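PDB 3KZG: arginine 3rd transport system periplasmic binding protein from Legionella pneumophila subsp. pneumophila str. Philadelphia 1, which probably captures arginine in the periplasm and hands it to a membrane-bound amino acid importer. Local coordinates for residues Ile31-Glu36 with Leu213-Asp218; Arg39-Thr44 with Phe202-Lys207; Ala58-Glu63 with Lys79-Ser84; Met71-Glu76 with Ser84-Glu89. One frame throughout, in Å; residues are numbered along the deposited sequence.

Interaction 1: residues Ile31-Glu36 with Leu213-Asp218; sequences IDLMQE and LEMEAD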
# COMPACT_ATOMS: atom_id res chain seq x y z
N ILE A 31 -7.85 10.60 23.39
CA ILE A 31 -6.70 11.18 24.06
C ILE A 31 -5.49 11.18 23.13
O ILE A 31 -4.86 12.21 22.94
CB ILE A 31 -6.34 10.39 25.34
CG1 ILE A 31 -7.56 10.28 26.26
CG2 ILE A 31 -5.18 11.07 26.06
CD1 ILE A 31 -8.25 11.60 26.57
N ASP A 32 -5.19 10.01 22.56
CA ASP A 32 -4.05 9.87 21.67
C ASP A 32 -4.18 10.74 20.41
O ASP A 32 -3.20 11.32 19.95
CB ASP A 32 -3.86 8.40 21.24
CG ASP A 32 -3.50 7.47 22.40
OD1 ASP A 32 -2.99 7.95 23.43
OD2 ASP A 32 -3.73 6.25 22.27
N LEU A 33 -5.39 10.84 19.87
CA LEU A 33 -5.59 11.66 18.67
C LEU A 33 -5.31 13.13 18.97
O LEU A 33 -4.47 13.75 18.32
CB LEU A 33 -7.02 11.51 18.15
CG LEU A 33 -7.29 12.35 16.90
CD1 LEU A 33 -6.32 11.95 15.79
CD2 LEU A 33 -8.72 12.16 16.46
N MSE A 34 -6.02 13.67 19.95
CA MSE A 34 -5.88 15.06 20.36
C MSE A 34 -4.42 15.36 20.71
O MSE A 34 -3.88 16.40 20.32
CB MSE A 34 -6.77 15.33 21.58
CG MSE A 34 -7.00 16.81 21.91
SE MSE A 34 -7.68 17.81 20.41
CE MSE A 34 -9.57 17.46 20.59
N GLN A 35 -3.79 14.45 21.44
CA GLN A 35 -2.39 14.61 21.83
C GLN A 35 -1.52 14.84 20.59
O GLN A 35 -0.70 15.76 20.56
CB GLN A 35 -1.91 13.35 22.56
CG GLN A 35 -0.50 13.43 23.12
CD GLN A 35 -0.38 14.43 24.26
OE1 GLN A 35 -0.34 15.64 24.03
NE2 GLN A 35 -0.32 13.92 25.49
N GLU A 36 -1.70 14.00 19.58
CA GLU A 36 -0.93 14.11 18.34
C GLU A 36 -1.22 15.41 17.58
O GLU A 36 -0.30 16.04 17.05
CB GLU A 36 -1.22 12.90 17.46
CG GLU A 36 -0.52 12.88 16.12
CD GLU A 36 0.98 12.98 16.24
OE1 GLU A 36 1.53 12.57 17.28
OE2 GLU A 36 1.62 13.46 15.27
N LEU A 213 -5.88 16.38 7.86
CA LEU A 213 -5.65 15.96 6.48
C LEU A 213 -4.22 15.44 6.31
O LEU A 213 -4.00 14.43 5.65
CB LEU A 213 -5.93 17.12 5.52
CG LEU A 213 -7.41 17.52 5.41
CD1 LEU A 213 -7.58 18.78 4.58
CD2 LEU A 213 -8.19 16.36 4.79
N GLU A 214 -3.25 16.12 6.92
CA GLU A 214 -1.85 15.71 6.82
C GLU A 214 -1.60 14.39 7.55
O GLU A 214 -0.71 13.63 7.19
CB GLU A 214 -0.95 16.82 7.37
CG GLU A 214 -1.31 18.18 6.79
CD GLU A 214 -0.54 19.32 7.40
OE1 GLU A 214 -0.37 19.35 8.63
OE2 GLU A 214 -0.11 20.21 6.63
N MSE A 215 -2.39 14.12 8.59
CA MSE A 215 -2.24 12.86 9.33
C MSE A 215 -2.83 11.70 8.52
O MSE A 215 -2.36 10.57 8.59
CB MSE A 215 -2.96 12.92 10.68
CG MSE A 215 -2.20 13.67 11.77
SE MSE A 215 -3.23 13.75 13.36
CE MSE A 215 -2.99 11.90 13.92
N GLU A 216 -3.88 12.00 7.76
CA GLU A 216 -4.50 10.96 6.96
C GLU A 216 -3.60 10.68 5.77
O GLU A 216 -3.56 9.56 5.27
CB GLU A 216 -5.90 11.42 6.51
CG GLU A 216 -6.77 11.80 7.69
CD GLU A 216 -8.16 12.27 7.30
OE1 GLU A 216 -8.30 13.09 6.38
OE2 GLU A 216 -9.13 11.82 7.95
N ALA A 217 -2.83 11.68 5.36
CA ALA A 217 -1.94 11.52 4.22
C ALA A 217 -0.60 10.85 4.53
O ALA A 217 -0.03 10.20 3.65
CB ALA A 217 -1.71 12.87 3.56
N ASP A 218 -0.08 10.99 5.75
CA ASP A 218 1.21 10.37 6.07
C ASP A 218 1.13 9.04 6.82
O ASP A 218 2.15 8.53 7.28
CB ASP A 218 2.12 11.34 6.84
CG ASP A 218 1.57 11.73 8.20
OD1 ASP A 218 0.83 10.92 8.82
OD2 ASP A 218 1.89 12.84 8.67

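Interaction 2: residues Arg39-Thr44 with Phe202-Lys207; sequences RRLHAT and FVLIKK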
# COMPACT_ATOMS: atom_id res chain seq x y z
N ARG A 39 0.75 18.37 19.13
CA ARG A 39 2.18 18.46 18.85
C ARG A 39 2.41 19.03 17.46
O ARG A 39 3.39 19.73 17.21
CB ARG A 39 2.88 17.10 18.99
CG ARG A 39 2.45 16.04 17.99
CD ARG A 39 3.26 14.76 18.20
NE ARG A 39 4.63 14.88 17.70
CZ ARG A 39 4.96 14.86 16.41
NH1 ARG A 39 4.02 14.71 15.48
NH2 ARG A 39 6.23 14.99 16.04
N ARG A 40 1.50 18.72 16.54
CA ARG A 40 1.58 19.21 15.18
C ARG A 40 1.24 20.69 15.17
O ARG A 40 1.67 21.44 14.30
CB ARG A 40 0.63 18.42 14.27
CG ARG A 40 1.14 17.01 13.99
CD ARG A 40 0.14 16.15 13.24
NE ARG A 40 0.66 14.80 13.08
CZ ARG A 40 1.20 14.32 11.97
NH1 ARG A 40 1.31 15.09 10.89
NH2 ARG A 40 1.66 13.08 11.94
N LEU A 41 0.46 21.11 16.17
CA LEU A 41 0.08 22.50 16.33
C LEU A 41 1.19 23.21 17.09
O LEU A 41 1.16 24.43 17.27
CB LEU A 41 -1.23 22.62 17.11
CG LEU A 41 -2.53 22.24 16.39
CD1 LEU A 41 -3.70 22.27 17.36
CD2 LEU A 41 -2.76 23.21 15.24
N HIS A 42 2.19 22.44 17.53
CA HIS A 42 3.32 22.97 18.29
C HIS A 42 2.84 23.53 19.63
O HIS A 42 3.42 24.47 20.17
CB HIS A 42 4.02 24.07 17.50
CG HIS A 42 4.57 23.62 16.18
ND1 HIS A 42 4.97 24.50 15.19
CD2 HIS A 42 4.79 22.38 15.68
CE1 HIS A 42 5.40 23.82 14.15
NE2 HIS A 42 5.30 22.53 14.42
N ALA A 43 1.77 22.94 20.16
CA ALA A 43 1.21 23.37 21.43
C ALA A 43 1.12 22.21 22.42
O ALA A 43 0.78 21.09 22.05
CB ALA A 43 -0.17 23.97 21.21
N THR A 44 1.43 22.49 23.68
CA THR A 44 1.35 21.48 24.72
C THR A 44 -0.12 21.17 24.95
O THR A 44 -0.98 22.04 24.75
CB THR A 44 2.01 21.95 26.03
OG1 THR A 44 1.46 23.22 26.41
CG2 THR A 44 3.51 22.08 25.86
N PHE A 202 -12.90 29.60 14.73
CA PHE A 202 -12.73 29.08 13.39
C PHE A 202 -11.28 29.06 12.91
O PHE A 202 -10.91 28.20 12.10
CB PHE A 202 -13.61 29.87 12.40
CG PHE A 202 -13.33 31.34 12.36
CD1 PHE A 202 -12.25 31.85 11.64
CD2 PHE A 202 -14.16 32.23 13.04
CE1 PHE A 202 -12.01 33.22 11.59
CE2 PHE A 202 -13.92 33.61 13.00
CZ PHE A 202 -12.84 34.10 12.27
N VAL A 203 -10.44 29.96 13.41
CA VAL A 203 -9.05 29.95 12.99
C VAL A 203 -8.37 28.69 13.51
O VAL A 203 -7.64 28.02 12.78
CB VAL A 203 -8.28 31.19 13.49
CG1 VAL A 203 -6.79 31.03 13.19
CG2 VAL A 203 -8.81 32.45 12.80
N LEU A 204 -8.61 28.37 14.78
CA LEU A 204 -8.02 27.18 15.38
C LEU A 204 -8.55 25.90 14.73
O LEU A 204 -7.79 24.97 14.45
CB LEU A 204 -8.30 27.15 16.89
CG LEU A 204 -7.83 25.92 17.68
CD1 LEU A 204 -6.34 25.72 17.51
CD2 LEU A 204 -8.19 26.09 19.15
N ILE A 205 -9.85 25.86 14.49
CA ILE A 205 -10.48 24.71 13.86
C ILE A 205 -9.88 24.46 12.47
O ILE A 205 -9.62 23.31 12.08
CB ILE A 205 -12.01 24.91 13.77
CG1 ILE A 205 -12.62 24.82 15.18
CG2 ILE A 205 -12.64 23.87 12.86
CD1 ILE A 205 -12.42 23.45 15.85
N LYS A 206 -9.66 25.54 11.72
CA LYS A 206 -9.09 25.43 10.39
C LYS A 206 -7.68 24.85 10.41
O LYS A 206 -7.32 24.06 9.53
CB LYS A 206 -9.10 26.79 9.69
CG LYS A 206 -10.48 27.16 9.17
CD LYS A 206 -10.51 28.53 8.50
CE LYS A 206 -11.93 28.87 8.06
NZ LYS A 206 -12.04 30.23 7.47
N LYS A 207 -6.88 25.23 11.40
CA LYS A 207 -5.53 24.70 11.52
C LYS A 207 -5.61 23.21 11.88
O LYS A 207 -4.80 22.40 11.41
CB LYS A 207 -4.76 25.48 12.61
CG LYS A 207 -4.49 26.95 12.25
CD LYS A 207 -3.86 27.75 13.39
CE LYS A 207 -4.86 28.00 14.52
NZ LYS A 207 -4.36 28.95 15.57

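Interaction 3: residues Ala58-Glu63 with Lys79-Ser84; sequences ALKNRE and KHFIFS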
# COMPACT_ATOMS: atom_id res chain seq x y z
N ALA A 58 -19.17 23.83 29.67
CA ALA A 58 -17.75 24.05 29.93
C ALA A 58 -17.06 24.72 28.74
O ALA A 58 -16.22 25.60 28.91
CB ALA A 58 -17.06 22.72 30.24
N LEU A 59 -17.42 24.30 27.53
CA LEU A 59 -16.84 24.88 26.33
C LEU A 59 -17.38 26.29 26.12
O LEU A 59 -16.62 27.22 25.82
CB LEU A 59 -17.17 24.03 25.10
CG LEU A 59 -16.67 24.58 23.76
CD1 LEU A 59 -15.16 24.74 23.79
CD2 LEU A 59 -17.08 23.64 22.63
N LYS A 60 -18.68 26.46 26.29
CA LYS A 60 -19.29 27.77 26.12
C LYS A 60 -18.73 28.80 27.10
O LYS A 60 -18.67 29.98 26.77
CB LYS A 60 -20.81 27.67 26.29
CG LYS A 60 -21.52 29.00 26.18
CD LYS A 60 -23.03 28.84 26.11
CE LYS A 60 -23.47 28.28 24.76
NZ LYS A 60 -22.97 26.90 24.50
N ASN A 61 -18.33 28.36 28.28
CA ASN A 61 -17.78 29.26 29.30
C ASN A 61 -16.27 29.43 29.16
O ASN A 61 -15.62 30.06 29.99
CB ASN A 61 -18.11 28.76 30.71
CG ASN A 61 -19.60 28.64 30.97
OD1 ASN A 61 -20.39 29.50 30.55
ND2 ASN A 61 -20.00 27.59 31.68
N ARG A 62 -15.71 28.85 28.10
CA ARG A 62 -14.28 28.95 27.84
C ARG A 62 -13.42 28.32 28.93
O ARG A 62 -12.27 28.72 29.13
CB ARG A 62 -13.86 30.41 27.63
CG ARG A 62 -14.06 30.93 26.20
CD ARG A 62 -15.52 30.90 25.75
NE ARG A 62 -15.65 31.49 24.42
CZ ARG A 62 -16.78 31.51 23.71
NH1 ARG A 62 -17.89 30.98 24.21
NH2 ARG A 62 -16.80 32.06 22.51
N GLU A 63 -13.97 27.34 29.65
CA GLU A 63 -13.22 26.64 30.69
C GLU A 63 -12.16 25.81 29.97
O GLU A 63 -11.12 25.47 30.53
CB GLU A 63 -14.14 25.71 31.49
CG GLU A 63 -15.23 26.41 32.29
CD GLU A 63 -16.09 25.44 33.09
OE1 GLU A 63 -15.52 24.66 33.89
OE2 GLU A 63 -17.32 25.45 32.93
N LYS A 79 -25.72 24.67 15.99
CA LYS A 79 -26.39 25.94 16.22
C LYS A 79 -25.69 26.75 17.31
O LYS A 79 -25.92 27.95 17.44
CB LYS A 79 -27.86 25.70 16.61
CG LYS A 79 -28.64 24.96 15.55
CD LYS A 79 -30.10 24.77 15.93
CE LYS A 79 -30.85 24.05 14.83
NZ LYS A 79 -32.28 23.85 15.17
N HIS A 80 -24.83 26.10 18.08
CA HIS A 80 -24.10 26.78 19.15
C HIS A 80 -22.61 26.49 19.10
O HIS A 80 -21.83 27.15 19.78
CB HIS A 80 -24.67 26.35 20.50
CG HIS A 80 -26.08 26.77 20.72
ND1 HIS A 80 -26.43 28.07 21.06
CD2 HIS A 80 -27.25 26.10 20.59
CE1 HIS A 80 -27.74 28.17 21.12
NE2 HIS A 80 -28.27 26.99 20.83
N PHE A 81 -22.23 25.50 18.30
CA PHE A 81 -20.83 25.12 18.19
C PHE A 81 -20.42 24.81 16.76
O PHE A 81 -21.25 24.52 15.90
CB PHE A 81 -20.55 23.87 19.02
CG PHE A 81 -20.86 24.03 20.48
CD1 PHE A 81 -20.03 24.77 21.31
CD2 PHE A 81 -21.99 23.42 21.02
CE1 PHE A 81 -20.32 24.91 22.66
CE2 PHE A 81 -22.29 23.55 22.37
CZ PHE A 81 -21.45 24.30 23.19
N ILE A 82 -19.11 24.88 16.52
CA ILE A 82 -18.58 24.53 15.22
C ILE A 82 -17.76 23.27 15.43
O ILE A 82 -17.27 23.00 16.55
CB ILE A 82 -17.71 25.66 14.61
CG1 ILE A 82 -16.57 26.03 15.57
CG2 ILE A 82 -18.59 26.86 14.29
CD1 ILE A 82 -15.60 27.05 14.99
N PHE A 83 -17.62 22.49 14.37
CA PHE A 83 -16.88 21.24 14.43
C PHE A 83 -15.71 21.20 13.45
O PHE A 83 -15.69 21.91 12.45
CB PHE A 83 -17.83 20.08 14.11
CG PHE A 83 -18.88 19.86 15.16
CD1 PHE A 83 -18.61 19.10 16.29
CD2 PHE A 83 -20.16 20.40 15.01
CE1 PHE A 83 -19.59 18.87 17.25
CE2 PHE A 83 -21.14 20.18 15.97
CZ PHE A 83 -20.86 19.41 17.09
N SER A 84 -14.74 20.36 13.75
CA SER A 84 -13.60 20.19 12.88
C SER A 84 -14.06 19.13 11.89
O SER A 84 -15.21 18.68 11.95
CB SER A 84 -12.41 19.63 13.65
OG SER A 84 -12.70 18.31 14.07

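Interaction 4: residues Met71-Glu76 with Ser84-Glu89; sequences MIITDE and SLPYME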
# COMPACT_ATOMS: atom_id res chain seq x y z
N MSE A 71 -17.78 13.17 20.11
CA MSE A 71 -18.83 14.14 19.85
C MSE A 71 -19.38 14.07 18.43
O MSE A 71 -18.69 14.42 17.47
CB MSE A 71 -18.32 15.55 20.10
CG MSE A 71 -19.45 16.56 20.18
SE MSE A 71 -20.62 16.11 21.66
CE MSE A 71 -19.36 16.50 23.08
N ILE A 72 -20.63 13.64 18.30
CA ILE A 72 -21.25 13.52 16.99
C ILE A 72 -21.75 14.83 16.41
O ILE A 72 -22.53 15.56 17.04
CB ILE A 72 -22.43 12.53 17.04
CG1 ILE A 72 -21.96 11.18 17.58
CG2 ILE A 72 -23.03 12.37 15.63
CD1 ILE A 72 -23.07 10.19 17.79
N ILE A 73 -21.31 15.12 15.19
CA ILE A 73 -21.74 16.32 14.49
C ILE A 73 -23.21 16.19 14.16
O ILE A 73 -23.61 15.28 13.42
CB ILE A 73 -20.98 16.52 13.16
CG1 ILE A 73 -19.49 16.64 13.40
CG2 ILE A 73 -21.50 17.77 12.45
CD1 ILE A 73 -18.71 16.85 12.13
N THR A 74 -24.03 17.09 14.70
CA THR A 74 -25.46 17.09 14.42
C THR A 74 -25.89 18.52 14.16
O THR A 74 -25.24 19.46 14.62
CB THR A 74 -26.29 16.57 15.62
OG1 THR A 74 -26.20 17.50 16.71
CG2 THR A 74 -25.78 15.21 16.08
N ASP A 75 -26.99 18.70 13.44
CA ASP A 75 -27.48 20.04 13.16
C ASP A 75 -27.83 20.80 14.44
O ASP A 75 -27.56 21.99 14.54
CB ASP A 75 -28.69 19.98 12.23
CG ASP A 75 -28.31 19.65 10.80
OD1 ASP A 75 -27.38 20.31 10.27
OD2 ASP A 75 -28.93 18.74 10.20
N GLU A 76 -28.40 20.10 15.41
CA GLU A 76 -28.78 20.74 16.67
C GLU A 76 -27.58 21.36 17.37
O GLU A 76 -27.66 22.47 17.90
CB GLU A 76 -29.45 19.73 17.59
CG GLU A 76 -30.81 19.27 17.11
CD GLU A 76 -31.51 18.34 18.08
OE1 GLU A 76 -30.96 17.26 18.37
OE2 GLU A 76 -32.61 18.70 18.57
N SER A 84 -14.74 20.36 13.75
CA SER A 84 -13.60 20.19 12.88
C SER A 84 -14.06 19.13 11.89
O SER A 84 -15.21 18.68 11.95
CB SER A 84 -12.41 19.63 13.65
OG SER A 84 -12.70 18.31 14.07
N LEU A 85 -13.18 18.74 10.98
CA LEU A 85 -13.54 17.67 10.06
C LEU A 85 -13.74 16.45 10.96
O LEU A 85 -13.06 16.31 11.98
CB LEU A 85 -12.39 17.40 9.08
CG LEU A 85 -11.93 18.58 8.22
CD1 LEU A 85 -10.70 18.18 7.40
CD2 LEU A 85 -13.07 19.02 7.32
N PRO A 86 -14.68 15.58 10.61
CA PRO A 86 -14.87 14.40 11.47
C PRO A 86 -13.62 13.53 11.34
O PRO A 86 -13.00 13.49 10.27
CB PRO A 86 -16.11 13.74 10.87
CG PRO A 86 -16.01 14.09 9.41
CD PRO A 86 -15.57 15.54 9.44
N TYR A 87 -13.22 12.87 12.43
CA TYR A 87 -12.04 12.02 12.39
C TYR A 87 -12.43 10.56 12.43
O TYR A 87 -11.57 9.68 12.46
CB TYR A 87 -11.12 12.31 13.59
CG TYR A 87 -11.77 12.23 14.96
CD1 TYR A 87 -12.02 10.99 15.57
CD2 TYR A 87 -12.13 13.38 15.65
CE1 TYR A 87 -12.59 10.93 16.86
CE2 TYR A 87 -12.71 13.33 16.92
CZ TYR A 87 -12.93 12.11 17.52
OH TYR A 87 -13.50 12.08 18.78
N MSE A 88 -13.73 10.30 12.41
CA MSE A 88 -14.21 8.93 12.47
C MSE A 88 -15.71 8.89 12.20
O MSE A 88 -16.45 9.81 12.58
CB MSE A 88 -13.91 8.36 13.87
CG MSE A 88 -14.35 6.93 14.11
SE MSE A 88 -13.69 6.28 15.83
CE MSE A 88 -14.51 4.52 15.81
N GLU A 89 -16.17 7.84 11.53
CA GLU A 89 -17.59 7.70 11.24
C GLU A 89 -18.32 7.44 12.56
O GLU A 89 -17.81 6.71 13.41
CB GLU A 89 -17.84 6.54 10.28
CG GLU A 89 -19.29 6.38 9.87
CD GLU A 89 -19.50 5.27 8.85
OE1 GLU A 89 -19.40 4.08 9.22
OE2 GLU A 89 -19.76 5.59 7.68
O HOH W 1 -15.26 13.99 19.82

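Interaction 1: residues Ile31-Glu36 with Leu213-Asp218
Glu36 and Met215 mark the closest backbone approach of two helical segments, their CA atoms 9.2 Å apart. Residues 31-36 belong to helix 29-40, and residues 213-217 form the last turn of helix 202-217, which Asp218 leaves. At this separation the backbones do not touch, and the gap is spanned by side chains. Met215, a selenomethionine in this crystal, reaches across with its terminal methyl. Its chain is extended until it bends at the last torsion (chi3 75°), which turns CE into the angle between Leu33 and Glu36. There CE lies 3.4 Å from Glu36 CG, a tight contact, and 3.8 Å from Leu33 CD1. SE follows at 4.0 Å from Glu36 CG. Glu36 thus offers its aliphatic part to the contact; a bend at chi2 (57°) carries the carboxylate onward, and OE2 forms salt bridges with Arg39 and Arg40. Arg40 also bridges to Asp218 OD2, so one guanidinium ties helix 29-40 to the residue that follows helix 202-217 and probably offsets the repulsion between the two acids. Farther along, Ala217 packs on Tyr225 of the second subunit. A buried methyl contact flanked by charge pairs here fastens the C-terminal helical region to an early helix, consistent with the periplasmic binding protein fold, in which both chain ends contribute to the same lobe.

Interaction 2: residues Arg39-Thr44 with Phe202-Lys207
Leu41 sits in a Schellman motif at the C-terminal end of helix 29-40 and packs against Leu204 and Lys207 near the start of helix 202-217. The pairing belongs to the lobe of the periplasmic binding protein fold that combines the early and late parts of the chain.

The backbone turns at His42, whose positive phi of 64° lets the chain leave the helix. One of the bonds back into the last turn, His42 N to Arg39 O, is weak at 3.0 Å. Beyond the turn Thr44 enters strand 44-50, where its backbone pairs with Leu3 and Leu5. Opposite, the helical hydrogen bonds from Lys206 N to Phe202 O and from Lys207 N to Val203 O belong to the regular start of the other helix. Leu41 and Lys207 hold the nearest CA atoms of the two segments, 7.7 Å apart.

Across the gap the interaction is apolar. Leu41 CD1 points to Leu204 CD1 at 4.3 Å, a loose methyl-to-methyl contact. Together with Ile208 and Ile211, which also touch Leu41, Leu204 and Lys207 form a stripe with the i, i+3, i+4, i+7 spacing of one helix side. The contact lies at the surface, and Lys207 takes part through the root of its chain, while a bend at chi3 (-71°) redirects the part that carries the amine. The Leu41 and Lys207 side chains cross at about a right angle, with Leu41 CD2 resting 4.0 Å from Lys207 CB.

Interaction 3: residues Ala58-Glu63 with Lys79-Ser84
The carbonyl oxygen of Lys60, the residue whose amine reaches Phe81 across the contact, accepts a hydrogen bond of 2.9 Å from Arg62 NH1. The N-H...O angle is 155°, and the oxygen lies close to the guanidinium plane, whereas the donor is tilted from the carbonyl plane. Arg62 has positive phi and is the C-prime residue of a Schellman motif closing helix 55-60, with bonds from Glu63 N to Ala58 O and from Arg62 N to Leu59 O. A bend at chi2 (62°) folds its side chain back over this helix end, where NH2 also meets Asp200 in a salt bridge.

Across the contact, the Phe81 ring is approached obliquely by two neighbours of the last helical turn. Leu59 and Phe81 extend toward each other from opposite directions, and Leu59 CD2 comes within 3.4 Å of ring atom CD1 and 3.5 Å of CE1, close for a methyl group. At the far end of the ring, Lys60 NZ is 3.3 Å from CZ. The lysine gets there because its chain, extended through chi2, bends at both chi3 and chi4 and passes at about a right angle to the phenylalanine. The amine also skirts His80 CB at 4.4 Å, on the exposed side of the contact.

Met196, from the strand that pairs antiparallel with strand 82-83, touches both Leu59 and Phe81. The arrangement therefore joins the end of helix 55-60 to the residues that lead into strand 82-83 of a two-stranded antiparallel sheet, within the lobe of the periplasmic binding protein fold that is assembled from both ends of the chain.

Interaction 4: residues Met71-Glu76 with Ser84-Glu89
Ile73 brings one methyl group against Ser84 and Pro86 where two irregular segments meet in the lobe of the periplasmic binding protein fold that holds both chain ends. Residues 71-76 lie in a loop that, as in relatives, probably borders the amino acid-binding cleft; residues 84-89 lead from strand 82-83 towards strand 91-97.

The isoleucine points its CB toward the opposite segment. With CG1 anti to the carbonyl carbon (chi1 -60°) and chi2 fully extended, CD1 becomes the reaching atom. It approaches Ser84 O at 4.0 Å and Pro86 CB at 4.2 Å, van der Waals contacts that are buried but not tight. The carbonyl oxygen that CD1 nears is satisfied elsewhere, by Ser194 OG. Ile73 is anchored in turn through backbone hydrogen bonds with Glu191 and Gly192.

The serine side chain folds back on its own segment. OG donates to Leu85 O at 2.9 Å from above the carbonyl plane, and the same hydroxyl is bonded to Ile195 N. Leu85 CB points away from Ile73, and its side chain packs on Pro86 of the second subunit, so neighbouring residues of this loop face the fold and the second subunit.

Tyr87 supplies a link between the segments through a bound water. Its chi1 of 54° swings the ring back toward residues 71-76, and the hydroxyl also makes a weak hydrogen bond to Asp30. A single water completes the link, accepting from Met71 N at 2.7 Å and lying 2.8 Å from Tyr87 OH.

All four contacts lie in the lobe formed by the early and late parts of the chain, away from the five-stranded sheet that includes strands 112-116 and 133-137. Interactions 1 and 2 both use helix 29-40, or the residue that follows it, and helix 202-217, with centres 12 Å apart. Interactions 3 and 4, whose centres are 13 Å apart, share Ser84, and their segments alternate along the chain. Both fall between the two segments of interaction 2, which in turn lie between those of interaction 1. Ile205 of interaction 2 packs on Ser84, and Leu33 of interaction 1 on Tyr87, so helices 29-40 and 202-217 both pack on the loop 84-89. Interactions 1, 2 and 4 also reach the second subunit.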